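Local coordinates for protein uncharacterized HTH-type transcriptional regulator Rv2887 (Mycobacterium tuberculosis, PDB 5HSM) that is a homodimeric repressor that binds the promoter of the methyltransferase gene htm, represses several other genes, and binds salicylate, para-aminosalicylic acid and gemfibrozil, at residues L52-T55 against L56-V60; R148-K151 against R152-K156. All coordinates share one frame; numbering follows the deposited sequence.

Contact 1. Residues L52-T55 against L56-V60; sequences LGLT and LPEFV
Thr55 and Glu58 form a capping box at the N-terminus of helix 56-67, where the loop that follows helix 29-49 turns into the helix of this MarR-family regulator. Each side chain serves the other's backbone. Thr55, the N-cap, offers its hydroxyl as acceptor: Glu58 N donates to Thr55 OG1 over 3.2 Å. OG1 reaches this amide because it sits between the backbone N and the carbonyl carbon of its own residue (chi1 66°). In return, Thr55 N donates to Glu58 OE1 at 3.0 Å, nearly straight at 167°. The amide comes down on OE1 from above the carboxylate, 54° out of its plane. Glu58 has CG beside its own backbone N and an extended chain beyond, which carries the carboxylate back past Thr55; Thr55 OG1 lies 3.2 Å from Glu58 CG, and Thr55 CG2 lies toward the carboxylate end. Each residue thus bonds the other's main-chain N-H: the hydroxyl holds an amide of the first turn, the carboxylate that of the N-cap residue, and the carboxylate probably also gains from the helix dipole. The regular bonding of the helix starts with Phe59 N to Thr55 O at 2.9 Å. On the loop side Leu54 slants across the stem of Glu58 and also packs against Leu94 and Ala127, while the buried Phe59 ring packs on Leu49 and on Ala127 and Val131 of helix 118-139, close to the salicylate-binding Arg63. The Leu54 contact narrows to its CD2 methyl, 3.9 Å from Glu58 CB.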
ATOM      1  N   LEU A  52       2.665 -18.745  13.452  1.00 24.90           N
ATOM      2  CA  LEU A  52       3.809 -18.275  14.210  1.00 26.39           C
ATOM      3  C   LEU A  52       3.396 -17.234  15.241  1.00 26.80           C
ATOM      4  O   LEU A  52       4.246 -16.666  15.932  1.00 34.03           O
ATOM      5  CB  LEU A  52       4.856 -17.675  13.271  1.00 28.32           C
ATOM      6  CG  LEU A  52       5.863 -18.566  12.544  1.00 38.61           C
ATOM      7  CD1 LEU A  52       5.204 -19.689  11.782  1.00 46.01           C
ATOM      8  CD2 LEU A  52       6.665 -17.691  11.593  1.00 37.42           C
ATOM      9  N   GLY A  53       2.101 -16.956  15.312  1.00 27.57           N
ATOM     10  CA  GLY A  53       1.573 -15.997  16.269  1.00 34.94           C
ATOM     11  C   GLY A  53       1.861 -14.552  15.883  1.00 39.98           C
ATOM     12  O   GLY A  53       1.927 -13.671  16.736  1.00 36.29           O
ATOM     13  N   LEU A  54       2.031 -14.308  14.588  1.00 32.60           N
ATOM     14  CA  LEU A  54       2.352 -12.970  14.096  1.00 26.71           C
ATOM     15  C   LEU A  54       1.306 -12.443  13.140  1.00 31.78           C
ATOM     16  O   LEU A  54       0.826 -13.179  12.278  1.00 28.85           O
ATOM     17  CB  LEU A  54       3.704 -12.974  13.378  1.00 24.42           C
ATOM     18  CG  LEU A  54       4.968 -13.211  14.191  1.00 26.50           C
ATOM     19  CD1 LEU A  54       6.128 -13.407  13.266  1.00 34.17           C
ATOM     20  CD2 LEU A  54       5.195 -11.997  15.051  1.00 32.38           C
ATOM     21  N   THR A  55       0.965 -11.166  13.294  1.00 27.25           N
ATOM     22  CA  THR A  55       0.255 -10.433  12.262  1.00 29.95           C
ATOM     23  C   THR A  55       1.259  -9.838  11.300  1.00 31.82           C
ATOM     24  O   THR A  55       2.455  -9.792  11.579  1.00 24.27           O
ATOM     25  CB  THR A  55      -0.596  -9.303  12.847  1.00 39.84           C
ATOM     26  OG1 THR A  55       0.273  -8.314  13.416  1.00 28.86           O
ATOM     27  CG2 THR A  55      -1.524  -9.846  13.926  1.00 33.78           C
ATOM     28  N   LEU A  56       0.780  -9.363  10.165  1.00 27.96           N
ATOM     29  CA  LEU A  56       1.677  -8.723   9.211  1.00 26.56           C
ATOM     30  C   LEU A  56       2.411  -7.492   9.801  1.00 23.87           C
ATOM     31  O   LEU A  56       3.631  -7.375   9.653  1.00 27.19           O
ATOM     32  CB  LEU A  56       0.892  -8.357   7.945  1.00 30.41           C
ATOM     33  CG  LEU A  56       1.704  -8.036   6.697  1.00 37.29           C
ATOM     34  CD1 LEU A  56       2.756  -9.086   6.524  1.00 51.96           C
ATOM     35  CD2 LEU A  56       0.795  -8.020   5.483  1.00 42.01           C
ATOM     36  N   PRO A  57       1.692  -6.574  10.483  1.00 29.61           N
ATOM     37  CA  PRO A  57       2.429  -5.437  11.061  1.00 26.32           C
ATOM     38  C   PRO A  57       3.458  -5.837  12.133  1.00 28.84           C
ATOM     39  O   PRO A  57       4.541  -5.233  12.241  1.00 28.62           O
ATOM     40  CB  PRO A  57       1.316  -4.584  11.676  1.00 31.28           C
ATOM     41  CG  PRO A  57       0.090  -4.950  10.908  1.00 42.79           C
ATOM     42  CD  PRO A  57       0.231  -6.404  10.632  1.00 37.68           C
ATOM     43  N   GLU A  58       3.128  -6.856  12.922  1.00 30.80           N
ATOM     44  CA  GLU A  58       4.076  -7.394  13.893  1.00 26.98           C
ATOM     45  C   GLU A  58       5.319  -7.929  13.208  1.00 26.72           C
ATOM     46  O   GLU A  58       6.445  -7.671  13.654  1.00 28.45           O
ATOM     47  CB  GLU A  58       3.416  -8.499  14.739  1.00 24.12           C
ATOM     48  CG  GLU A  58       2.449  -7.932  15.759  1.00 28.60           C
ATOM     49  CD  GLU A  58       1.511  -8.975  16.357  1.00 47.93           C
ATOM     50  OE1 GLU A  58       1.652 -10.178  16.043  1.00 32.55           O
ATOM     51  OE2 GLU A  58       0.625  -8.572  17.142  1.00 40.04           O
ATOM     52  N   PHE A  59       5.126  -8.674  12.122  1.00 26.36           N
ATOM     53  CA  PHE A  59       6.269  -9.161  11.364  1.00 25.00           C
ATOM     54  C   PHE A  59       7.119  -8.016  10.801  1.00 27.91           C
ATOM     55  O   PHE A  59       8.343  -8.053  10.877  1.00 26.63           O
ATOM     56  CB  PHE A  59       5.834 -10.062  10.218  1.00 27.09           C
ATOM     57  CG  PHE A  59       6.955 -10.395   9.294  1.00 26.54           C
ATOM     58  CD1 PHE A  59       8.037 -11.142   9.746  1.00 33.75           C
ATOM     59  CD2 PHE A  59       6.961  -9.931   7.994  1.00 26.89           C
ATOM     60  CE1 PHE A  59       9.098 -11.432   8.898  1.00 33.54           C
ATOM     61  CE2 PHE A  59       8.011 -10.214   7.139  1.00 31.19           C
ATOM     62  CZ  PHE A  59       9.079 -10.972   7.591  1.00 38.23           C
ATOM     63  N   VAL A  60       6.474  -7.008  10.232  1.00 25.44           N
ATOM     64  CA  VAL A  60       7.209  -5.858   9.690  1.00 26.81           C
ATOM     65  C   VAL A  60       8.079  -5.191  10.776  1.00 27.84           C
ATOM     66  O   VAL A  60       9.280  -4.924  10.563  1.00 28.10           O
ATOM     67  CB  VAL A  60       6.236  -4.849   9.059  1.00 24.39           C
ATOM     68  CG1 VAL A  60       6.946  -3.555   8.695  1.00 31.76           C
ATOM     69  CG2 VAL A  60       5.590  -5.464   7.803  1.00 25.10           C
TER

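Contact 2. Residues R148-K151 against R152-K156. With SO4 (sulfate ion), chain B.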
ATOM      1  N   ARG A 148       9.134 -16.491 -15.563  1.00 33.17           N
ATOM      2  CA  ARG A 148      10.301 -15.736 -16.031  1.00 34.47           C
ATOM      3  C   ARG A 148       9.848 -14.516 -16.844  1.00 36.22           C
ATOM      4  O   ARG A 148      10.318 -13.379 -16.636  1.00 29.39           O
ATOM      5  CB  ARG A 148      11.231 -16.624 -16.861  1.00 36.39           C
ATOM      6  CG  ARG A 148      11.838 -17.791 -16.080  1.00 43.22           C
ATOM      7  CD  ARG A 148      12.929 -18.518 -16.883  1.00 55.78           C
ATOM      8  NE  ARG A 148      12.434 -19.096 -18.135  1.00 56.87           N
ATOM      9  CZ  ARG A 148      11.964 -20.337 -18.264  1.00 63.33           C
ATOM     10  NH1 ARG A 148      11.918 -21.154 -17.217  1.00 61.06           N
ATOM     11  NH2 ARG A 148      11.536 -20.766 -19.445  1.00 67.21           N
ATOM     12  N   GLU A 149       8.909 -14.749 -17.755  1.00 29.76           N
ATOM     13  CA  GLU A 149       8.415 -13.663 -18.585  1.00 30.05           C
ATOM     14  C   GLU A 149       7.786 -12.547 -17.744  1.00 27.84           C
ATOM     15  O   GLU A 149       8.058 -11.351 -17.944  1.00 31.71           O
ATOM     16  CB  GLU A 149       7.408 -14.186 -19.593  1.00 39.52           C
ATOM     17  CG  GLU A 149       6.746 -13.079 -20.369  1.00 63.30           C
ATOM     18  CD  GLU A 149       6.237 -13.551 -21.700  1.00 76.25           C
ATOM     19  OE1 GLU A 149       5.714 -14.685 -21.757  1.00 80.93           O
ATOM     20  OE2 GLU A 149       6.384 -12.797 -22.687  1.00 80.22           O
ATOM     21  N   PHE A 150       6.956 -12.958 -16.795  1.00 26.76           N
ATOM     22  CA  PHE A 150       6.218 -12.049 -15.920  1.00 24.69           C
ATOM     23  C   PHE A 150       7.172 -11.203 -15.093  1.00 30.77           C
ATOM     24  O   PHE A 150       6.991  -9.996 -14.962  1.00 28.40           O
ATOM     25  CB  PHE A 150       5.288 -12.839 -14.998  1.00 25.05           C
ATOM     26  CG  PHE A 150       4.483 -11.986 -14.070  1.00 26.75           C
ATOM     27  CD1 PHE A 150       3.467 -11.181 -14.555  1.00 29.14           C
ATOM     28  CD2 PHE A 150       4.734 -11.993 -12.711  1.00 34.20           C
ATOM     29  CE1 PHE A 150       2.711 -10.392 -13.696  1.00 32.63           C
ATOM     30  CE2 PHE A 150       3.991 -11.205 -11.852  1.00 32.84           C
ATOM     31  CZ  PHE A 150       2.979 -10.403 -12.345  1.00 30.64           C
ATOM     32  N   LYS A 151       8.198 -11.845 -14.535  1.00 28.40           N
ATOM     33  CA  LYS A 151       9.167 -11.100 -13.748  1.00 23.45           C
ATOM     34  C   LYS A 151       9.932 -10.105 -14.601  1.00 28.15           C
ATOM     35  O   LYS A 151      10.265  -9.019 -14.133  1.00 33.18           O
ATOM     36  CB  LYS A 151      10.160 -12.036 -13.080  1.00 25.42           C
ATOM     37  CG  LYS A 151       9.604 -12.823 -11.921  1.00 29.19           C
ATOM     38  CD  LYS A 151      10.698 -13.783 -11.467  1.00 30.73           C
ATOM     39  CE  LYS A 151      10.320 -14.557 -10.243  1.00 29.95           C
ATOM     40  NZ  LYS A 151      11.407 -15.540  -9.878  1.00 30.07           N
ATOM     41  N   ARG A 152      10.253 -10.484 -15.835  1.00 25.71           N
ATOM     42  CA  ARG A 152      10.951  -9.540 -16.707  1.00 30.37           C
ATOM     43  C   ARG A 152      10.068  -8.327 -16.994  1.00 31.05           C
ATOM     44  O   ARG A 152      10.533  -7.180 -17.008  1.00 29.78           O
ATOM     45  CB  ARG A 152      11.372 -10.214 -18.008  1.00 39.60           C
ATOM     46  CG  ARG A 152      12.514 -11.213 -17.841  1.00 38.01           C
ATOM     47  CD  ARG A 152      13.119 -11.570 -19.187  1.00 49.75           C
ATOM     48  NE  ARG A 152      12.157 -12.217 -20.078  1.00 54.71           N
ATOM     49  CZ  ARG A 152      12.056 -13.535 -20.238  1.00 58.23           C
ATOM     50  NH1 ARG A 152      12.865 -14.349 -19.573  1.00 53.66           N
ATOM     51  NH2 ARG A 152      11.152 -14.040 -21.072  1.00 55.10           N
ATOM     52  N   MET A 153       8.781  -8.569 -17.212  1.00 31.01           N
ATOM     53  CA  MET A 153       7.896  -7.450 -17.502  1.00 30.76           C
ATOM     54  C   MET A 153       7.656  -6.548 -16.290  1.00 29.14           C
ATOM     55  O   MET A 153       7.679  -5.314 -16.417  1.00 26.86           O
ATOM     56  CB  MET A 153       6.587  -7.970 -18.085  1.00 32.01           C
ATOM     57  CG  MET A 153       6.778  -8.340 -19.554  1.00 39.35           C
ATOM     58  SD  MET A 153       5.287  -8.881 -20.380  1.00 56.93           S
ATOM     59  CE  MET A 153       4.788 -10.097 -19.212  1.00 22.67           C
ATOM     60  N   LEU A 154       7.440  -7.147 -15.119  1.00 25.54           N
ATOM     61  CA  LEU A 154       7.411  -6.381 -13.871  1.00 26.21           C
ATOM     62  C   LEU A 154       8.678  -5.550 -13.703  1.00 25.17           C
ATOM     63  O   LEU A 154       8.635  -4.371 -13.323  1.00 28.64           O
ATOM     64  CB  LEU A 154       7.278  -7.301 -12.663  1.00 26.87           C
ATOM     65  CG  LEU A 154       5.890  -7.754 -12.251  1.00 34.52           C
ATOM     66  CD1 LEU A 154       5.977  -8.433 -10.901  1.00 32.64           C
ATOM     67  CD2 LEU A 154       4.943  -6.570 -12.189  1.00 39.06           C
ATOM     68  N   GLU A 155       9.814  -6.176 -13.960  1.00 25.20           N
ATOM     69  CA  GLU A 155      11.082  -5.476 -13.798  1.00 33.42           C
ATOM     70  C   GLU A 155      11.137  -4.267 -14.709  1.00 34.78           C
ATOM     71  O   GLU A 155      11.566  -3.185 -14.297  1.00 33.90           O
ATOM     72  CB  GLU A 155      12.262  -6.399 -14.081  1.00 36.70           C
ATOM     73  CG  GLU A 155      13.616  -5.702 -13.968  1.00 38.43           C
ATOM     74  CD  GLU A 155      14.742  -6.656 -14.222  1.00 45.27           C
ATOM     75  OE1 GLU A 155      15.563  -6.882 -13.308  1.00 59.87           O
ATOM     76  OE2 GLU A 155      14.783  -7.214 -15.335  1.00 45.45           O
ATOM     77  N   LYS A 156      10.702  -4.452 -15.950  1.00 32.10           N
ATOM     78  CA  LYS A 156      10.736  -3.359 -16.910  1.00 37.04           C
ATOM     79  C   LYS A 156       9.829  -2.226 -16.447  1.00 37.23           C
ATOM     80  O   LYS A 156      10.221  -1.062 -16.490  1.00 44.75           O
ATOM     81  CB  LYS A 156      10.319  -3.843 -18.300  1.00 37.02           C
ATOM     82  CG  LYS A 156      10.405  -2.782 -19.382  1.00 46.13           C
ATOM     83  CD  LYS A 156      10.213  -3.392 -20.760  1.00 50.90           C
ATOM     84  CE  LYS A 156      10.551  -2.395 -21.861  1.00 54.83           C
ATOM     85  NZ  LYS A 156      10.451  -0.987 -21.389  1.00 59.94           N
TER
HETATM   86  S   SO4 B 201      12.662 -17.663 -21.373  1.00 94.56           S
HETATM   87  O1  SO4 B 201      12.292 -17.121 -20.069  1.00 96.56           O
HETATM   88  O2  SO4 B 201      12.141 -19.022 -21.503  1.00 97.42           O
HETATM   89  O3  SO4 B 201      12.097 -16.831 -22.434  1.00 96.94           O
HETATM   90  O4  SO4 B 201      14.119 -17.686 -21.481  1.00 98.81           O
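Successive turns of the C-terminal helix 144-157, part of the dimerisation region, bring two arginines spaced four residues apart round a sulfate ion, probably taken from the crystallisation liquor. Arg148 meets the ion at the edge of its guanidinium: NE donates to sulfate O1 and NH2 to sulfate O2, both at 2.8 Å. Arg152 adds NH1 to the same O1 at 2.9 Å, with a straight 168° angle, and NH2 to sulfate O3 at 3.2 Å; a second, weak bond runs from NH2 to O1. Oxygen O1 is therefore shared by both arginines, whose charges the anion probably balances in part. Both chains bend at chi3 (near -60° in each), turning their guanidinium groups to the ion. The Arg152 group lies with one face over Glu149 CA and Arg148 O. Elsewhere on the helix, Leu154 sits over a face of the Phe150 ring in a CH-pi contact, its CG 4.2 Å from the ring centroid, while its CD1 approaches Phe150 CE2 to 3.5 Å. On another side Met153 folds back, and its CE methyl comes to 3.8 Å from Glu149 CG. Backbone i to i+4 bonds link the two segments, among them Leu154 N to Phe150 O. The apolar residues meet helix 144-157 of the second subunit: the two Phe150 rings meet with planes at about 20°, and Met153 packs on its counterpart. Lys151 packs instead on Leu33 of helix 29-49 of the second subunit.

Contact 1 comes first along the chain, at the start of helix 56-67, and contact 2 follows much later on helix 144-157, close to the C-terminus. Their centres lie 29 Å apart and their nearest atoms about 17 Å, so they do not touch. Helices 73-79, 84-96 and 118-139 come between them in sequence. Both fall within the one HTH marR-type range, and both meet the second subunit: residues 56-60 pack on its Leu24 and Ala25, residues 148-156 largely on its C-terminal helix. They thus lie at separate parts of the dimer interface, contact 1 beside the salicylate-binding Arg63, contact 2 with the Lys151 side chain about 7 Å from that of Asp135, which also binds salicylate.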